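Local coordinates for shikimate dehydrogenase (NADP(+)) (Peptoclostridium difficile, PDB 5DZS), which probably catalyses the reversible NADPH-linked reduction of 3-dehydroshikimate to shikimate on the pathway to chorismate and the aromatic amino acids, at residues Y146-K151 and E168-I173; V122-G127 and S193-S198. One frame throughout, in Å; residues are numbered along the deposited sequence.

Contact 1: Y146-K151 and E168-I173; sequences YVSTRK and EELKHI. With SO4 (sulfate ion), chain E.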
loop_
_atom_site.group_PDB
_atom_site.type_symbol
_atom_site.label_atom_id
_atom_site.label_comp_id
_atom_site.label_asym_id
_atom_site.label_seq_id
_atom_site.Cartn_x
_atom_site.Cartn_y
_atom_site.Cartn_z
ATOM N N TYR B 146 -19.670 -6.696 23.210
ATOM C CA TYR B 146 -19.196 -7.711 24.138
ATOM C C TYR B 146 -18.235 -8.638 23.393
ATOM O O TYR B 146 -18.389 -8.866 22.195
ATOM C CB TYR B 146 -20.338 -8.585 24.653
ATOM C CG TYR B 146 -21.506 -7.888 25.334
ATOM C CD1 TYR B 146 -22.582 -7.413 24.590
ATOM C CD2 TYR B 146 -21.571 -7.784 26.718
ATOM C CE1 TYR B 146 -23.669 -6.804 25.197
ATOM C CE2 TYR B 146 -22.660 -7.182 27.339
ATOM C CZ TYR B 146 -23.700 -6.693 26.573
ATOM O OH TYR B 146 -24.780 -6.097 27.191
ATOM N N VAL B 147 -17.251 -9.166 24.110
ATOM C CA VAL B 147 -16.339 -10.169 23.567
ATOM C C VAL B 147 -16.414 -11.330 24.549
ATOM O O VAL B 147 -16.157 -11.145 25.740
ATOM C CB VAL B 147 -14.895 -9.660 23.445
ATOM C CG1 VAL B 147 -13.985 -10.770 22.941
ATOM C CG2 VAL B 147 -14.838 -8.463 22.511
ATOM N N SER B 148 -16.803 -12.505 24.060
ATOM C CA SER B 148 -16.966 -13.691 24.916
ATOM C C SER B 148 -15.763 -14.623 24.869
ATOM O O SER B 148 -15.260 -14.944 23.797
ATOM C CB SER B 148 -18.219 -14.463 24.506
ATOM O OG SER B 148 -18.521 -15.471 25.456
ATOM N N THR B 149 -15.317 -15.059 26.044
ATOM C CA THR B 149 -14.169 -15.954 26.169
ATOM C C THR B 149 -14.533 -17.084 27.132
ATOM O O THR B 149 -15.426 -16.922 27.969
ATOM C CB THR B 149 -12.920 -15.182 26.660
ATOM O OG1 THR B 149 -11.773 -16.039 26.641
ATOM C CG2 THR B 149 -13.128 -14.612 28.065
ATOM N N ARG B 150 -13.863 -18.228 27.004
ATOM C CA ARG B 150 -14.138 -19.370 27.886
ATOM C C ARG B 150 -13.757 -19.068 29.337
ATOM O O ARG B 150 -14.443 -19.498 30.266
ATOM C CB ARG B 150 -13.408 -20.625 27.401
ATOM C CG ARG B 150 -13.842 -21.116 26.031
ATOM C CD ARG B 150 -15.316 -21.507 25.971
ATOM N NE ARG B 150 -15.697 -21.907 24.613
ATOM C CZ ARG B 150 -16.933 -22.221 24.230
ATOM N NH1 ARG B 150 -17.167 -22.569 22.971
ATOM N NH2 ARG B 150 -17.932 -22.183 25.094
ATOM N N LYS B 151 -12.666 -18.328 29.527
ATOM C CA LYS B 151 -12.206 -17.966 30.870
ATOM C C LYS B 151 -11.570 -16.587 30.832
ATOM O O LYS B 151 -10.590 -16.366 30.123
ATOM C CB LYS B 151 -11.230 -19.003 31.430
ATOM C CG LYS B 151 -10.871 -18.759 32.891
ATOM C CD LYS B 151 -10.099 -19.919 33.492
ATOM C CE LYS B 151 -9.857 -19.698 34.977
ATOM N NZ LYS B 151 -9.175 -20.859 35.611
ATOM N N GLU B 168 -21.246 -18.172 30.001
ATOM C CA GLU B 168 -22.338 -18.287 30.958
ATOM C C GLU B 168 -23.134 -16.992 30.963
ATOM O O GLU B 168 -24.362 -17.012 30.878
ATOM C CB GLU B 168 -21.800 -18.595 32.355
ATOM C CG GLU B 168 -21.070 -19.923 32.422
ATOM C CD GLU B 168 -21.968 -21.086 32.036
ATOM O OE1 GLU B 168 -23.162 -21.079 32.431
ATOM O OE2 GLU B 168 -21.472 -22.010 31.348
ATOM N N GLU B 169 -22.425 -15.864 31.045
ATOM C CA GLU B 169 -23.061 -14.549 31.017
ATOM C C GLU B 169 -23.737 -14.306 29.686
ATOM O O GLU B 169 -24.723 -13.594 29.605
ATOM C CB GLU B 169 -22.044 -13.436 31.234
ATOM C CG GLU B 169 -21.307 -13.480 32.559
ATOM C CD GLU B 169 -20.266 -12.388 32.637
ATOM O OE1 GLU B 169 -20.618 -11.243 33.002
ATOM O OE2 GLU B 169 -19.092 -12.683 32.346
ATOM N N LEU B 170 -23.174 -14.877 28.627
ATOM C CA LEU B 170 -23.729 -14.703 27.292
ATOM C C LEU B 170 -25.154 -15.223 27.175
ATOM O O LEU B 170 -25.914 -14.758 26.328
ATOM C CB LEU B 170 -22.840 -15.414 26.267
ATOM C CG LEU B 170 -23.294 -15.357 24.809
ATOM C CD1 LEU B 170 -23.440 -13.924 24.314
ATOM C CD2 LEU B 170 -22.302 -16.112 23.941
ATOM N N LYS B 171 -25.514 -16.177 28.036
ATOM C CA LYS B 171 -26.847 -16.766 28.022
ATOM C C LYS B 171 -27.944 -15.723 28.225
ATOM O O LYS B 171 -29.064 -15.907 27.748
ATOM C CB LYS B 171 -26.982 -17.835 29.112
ATOM C CG LYS B 171 -26.084 -19.051 28.962
ATOM C CD LYS B 171 -26.366 -20.060 30.074
ATOM C CE LYS B 171 -25.451 -21.270 29.967
ATOM N NZ LYS B 171 -25.651 -22.237 31.078
ATOM N N HIS B 172 -27.615 -14.631 28.917
ATOM C CA HIS B 172 -28.590 -13.573 29.213
ATOM C C HIS B 172 -28.427 -12.307 28.369
ATOM O O HIS B 172 -29.030 -11.281 28.680
ATOM C CB HIS B 172 -28.512 -13.198 30.699
ATOM C CG HIS B 172 -28.435 -14.381 31.610
ATOM N ND1 HIS B 172 -29.526 -15.172 31.898
ATOM C CD2 HIS B 172 -27.393 -14.909 32.295
ATOM C CE1 HIS B 172 -29.158 -16.141 32.717
ATOM N NE2 HIS B 172 -27.870 -16.003 32.975
ATOM N N ILE B 173 -27.613 -12.358 27.316
ATOM C CA ILE B 173 -27.434 -11.185 26.455
ATOM C C ILE B 173 -28.269 -11.304 25.188
ATOM O O ILE B 173 -28.261 -12.339 24.509
ATOM C CB ILE B 173 -25.950 -10.942 26.064
ATOM C CG1 ILE B 173 -25.187 -10.250 27.195
ATOM C CG2 ILE B 173 -25.852 -9.979 24.886
ATOM C CD1 ILE B 173 -25.155 -11.010 28.493
HETATM S S SO4 E . -11.954 -17.963 23.555
HETATM O O1 SO4 E . -13.391 -17.716 23.291
HETATM O O2 SO4 E . -11.836 -19.076 24.523
HETATM O O3 SO4 E . -11.273 -18.313 22.286
HETATM O O4 SO4 E . -11.320 -16.750 24.117
#

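Contact 2: V122-G127 and S193-S198; sequences VILGTG and SPVSKS. With SO4 (sulfate ion), chain E.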
loop_
_atom_site.group_PDB
_atom_site.type_symbol
_atom_site.label_atom_id
_atom_site.label_comp_id
_atom_site.label_asym_id
_atom_site.label_seq_id
_atom_site.Cartn_x
_atom_site.Cartn_y
_atom_site.Cartn_z
ATOM N N VAL B 122 -21.939 -9.081 19.708
ATOM C CA VAL B 122 -21.131 -9.957 20.511
ATOM C C VAL B 122 -20.129 -10.625 19.587
ATOM O O VAL B 122 -20.498 -11.127 18.523
ATOM C CB VAL B 122 -21.964 -11.053 21.191
ATOM C CG1 VAL B 122 -21.062 -12.098 21.850
ATOM C CG2 VAL B 122 -22.904 -10.433 22.202
ATOM N N ILE B 123 -18.863 -10.592 19.985
ATOM C CA ILE B 123 -17.806 -11.305 19.273
ATOM C C ILE B 123 -17.466 -12.542 20.091
ATOM O O ILE B 123 -17.220 -12.446 21.303
ATOM C CB ILE B 123 -16.516 -10.480 19.139
ATOM C CG1 ILE B 123 -16.756 -9.245 18.264
ATOM C CG2 ILE B 123 -15.400 -11.351 18.547
ATOM C CD1 ILE B 123 -15.647 -8.216 18.333
ATOM N N LEU B 124 -17.453 -13.698 19.439
ATOM C CA LEU B 124 -17.073 -14.939 20.082
ATOM C C LEU B 124 -15.597 -15.201 19.838
ATOM O O LEU B 124 -15.172 -15.340 18.677
ATOM C CB LEU B 124 -17.867 -16.110 19.517
ATOM C CG LEU B 124 -19.384 -16.002 19.555
ATOM C CD1 LEU B 124 -19.987 -17.198 18.841
ATOM C CD2 LEU B 124 -19.859 -15.895 20.998
ATOM N N GLY B 125 -14.822 -15.260 20.923
ATOM C CA GLY B 125 -13.395 -15.548 20.846
ATOM C C GLY B 125 -12.506 -14.340 21.035
ATOM O O GLY B 125 -12.963 -13.194 20.947
ATOM N N THR B 126 -11.216 -14.567 21.283
ATOM C CA THR B 126 -10.295 -13.454 21.587
ATOM C C THR B 126 -8.972 -13.385 20.804
ATOM O O THR B 126 -8.033 -12.727 21.249
ATOM C CB THR B 126 -9.967 -13.446 23.100
ATOM O OG1 THR B 126 -9.414 -14.715 23.493
ATOM C CG2 THR B 126 -11.229 -13.179 23.918
ATOM N N GLY B 127 -8.902 -14.030 19.643
ATOM C CA GLY B 127 -7.674 -14.026 18.840
ATOM C C GLY B 127 -7.466 -12.727 18.077
ATOM O O GLY B 127 -8.074 -11.707 18.398
ATOM N N SER B 193 -21.279 -26.111 17.018
ATOM C CA SER B 193 -21.355 -24.663 17.058
ATOM C C SER B 193 -20.710 -24.140 18.336
ATOM O O SER B 193 -20.818 -24.766 19.382
ATOM C CB SER B 193 -22.825 -24.239 17.021
ATOM O OG SER B 193 -22.974 -22.864 17.316
ATOM N N PRO B 194 -20.050 -22.977 18.269
ATOM C CA PRO B 194 -19.428 -22.408 19.473
ATOM C C PRO B 194 -20.452 -21.983 20.533
ATOM O O PRO B 194 -20.089 -21.790 21.696
ATOM C CB PRO B 194 -18.686 -21.175 18.943
ATOM C CG PRO B 194 -19.371 -20.833 17.670
ATOM C CD PRO B 194 -19.837 -22.126 17.084
ATOM N N VAL B 195 -21.708 -21.825 20.119
ATOM C CA VAL B 195 -22.778 -21.445 21.030
ATOM C C VAL B 195 -24.027 -22.256 20.756
ATOM O O VAL B 195 -24.262 -22.717 19.635
ATOM C CB VAL B 195 -23.126 -19.945 20.936
ATOM C CG1 VAL B 195 -21.985 -19.104 21.484
ATOM C CG2 VAL B 195 -23.480 -19.543 19.508
ATOM N N SER B 196 -24.829 -22.414 21.797
ATOM C CA SER B 196 -26.056 -23.165 21.712
ATOM C C SER B 196 -27.141 -22.424 20.943
ATOM O O SER B 196 -27.095 -21.203 20.765
ATOM C CB SER B 196 -26.577 -23.446 23.118
ATOM O OG SER B 196 -26.862 -22.226 23.787
ATOM N N LYS B 197 -28.132 -23.195 20.525
ATOM C CA LYS B 197 -29.302 -22.698 19.821
ATOM C C LYS B 197 -30.006 -21.611 20.648
ATOM O O LYS B 197 -30.520 -20.640 20.097
ATOM C CB LYS B 197 -30.257 -23.873 19.570
ATOM C CG LYS B 197 -31.434 -23.552 18.672
ATOM C CD LYS B 197 -32.366 -24.738 18.450
ATOM C CE LYS B 197 -33.081 -25.158 19.727
ATOM N NZ LYS B 197 -34.120 -26.196 19.474
ATOM N N SER B 198 -30.022 -21.790 21.971
ATOM C CA SER B 198 -30.655 -20.834 22.891
ATOM C C SER B 198 -30.007 -19.452 22.860
ATOM O O SER B 198 -30.688 -18.437 23.042
ATOM C CB SER B 198 -30.616 -21.373 24.317
ATOM O OG SER B 198 -31.305 -22.603 24.406
HETATM S S SO4 E . -11.954 -17.963 23.555
HETATM O O1 SO4 E . -13.391 -17.716 23.291
HETATM O O2 SO4 E . -11.836 -19.076 24.523
HETATM O O3 SO4 E . -11.273 -18.313 22.286
HETATM O O4 SO4 E . -11.320 -16.750 24.117
#

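Contact 1: Y146-K151 and E168-I173
Leu170 and Ile173, on a short turn of helical backbone, pack against Ser148 and Tyr146 of strand 144-149; no hydrogen bond joins the two segments. Glu168 begins the turn, and its OE1 receives Lys171 NZ at 3.1 Å on the syn side, 24° out of the carboxylate plane, a salt bridge within the turn. The backbone of Glu168 also accepts Lys171 N. Glu169 OE2 forms a salt bridge with Lys152 NZ. Leu170, with CG opposite its own backbone N (chi1 179°), sends CD2 to Ser148 OG at 4.1 Å. That hydroxyl is buried with no hydrogen-bonding partner in the model, and meets a methyl group here. Ile173, tied back by Ile173 N to Leu170 O at 3.1 Å, makes the larger contact: CG1 lies over one face of the Tyr146 ring, 4.1 Å from its centroid and 20° off the ring normal, as a CH-pi contact offset toward the rim, while Ile173 CG2 touches Tyr146 CE1 at 3.9 Å. Farther along 146-151, a sulfate, probably from the crystallisation liquor, accepts Thr149 OG1 at O4 (2.7 Å) and a weak hydrogen bond from Arg150 N at O2. In NADP-dependent relatives the adenosine 2'-phosphate is commonly bound just after this second strand, and the sulfate may mimic it. Strand 144-149 runs between 163-166 and 120-124, and the turn, which follows 163-166, lies against one face of the sheet, Leu170 touching Val122 and Leu124 while Tyr146 also leans on Ile163 and Ile165.

Contact 2: V122-G127 and S193-S198
Leu124, at the end of strand 120-124 in a Rossmann-type dinucleotide-binding fold, meets Pro194 and Val195 of the loop before helix 197-200. The cross-segment contact is wholly apolar and buried. Leu124 CD1 fits against both partners, 3.9 Å from Pro194 CG and 3.8 Å from Val195 CG1, with CD2 also 3.9 Å from the same Val195 methyl. The leucine and proline side chains cross at about a right angle. With CG anti to the carbonyl carbon (chi1 -55°), the Leu124 side chain reaches toward the loop; Phe218 of helix 217-224 backs Val195. The strand then opens into the glycine-rich loop, where at phi 104°, psi 165° a side chain on Gly125 would run into the carbonyl O of Leu124, which calls for glycine, and Gly127 occupies the N-cap position of helix 128-139. In such folds this turn typically lets the cofactor pyrophosphate approach the helix N-terminus. Polar contacts hold each segment separately. Thr126 OG1 donates to sulfate O4 at 2.9 Å. In the loop, Ser196 occupies the N-cap position of helix 197-200, and Ser193 OG donates to Val195 O at 2.7 Å, in the carbonyl plane on a lone pair.

Contacts 1 and 2 have centres 8 Å apart and share the parallel sheet, where strands 144-149 and 120-124 are neighbours. Two probable hydrogen bonds join them there, Ser148 N to Ile123 O and Tyr146 O to Ile123 N, both 2.8 Å. Val147 CG1 also packs on Thr126 CG2 at 3.8 Å. The other two segments are drawn in too: Leu170 of contact 1 touches Leu124 of contact 2, and Arg150 NH1 bonds to Pro194 O. Thr149 OG1 and Thr126 OG1 both bond to sulfate O4, so the anion joins the end of one strand to the loop after the other. The Leu124 side chain is about 9 Å from that of Leu209, predicted to bind NADP(+), whereas contact 1 lies away from the annotated sites.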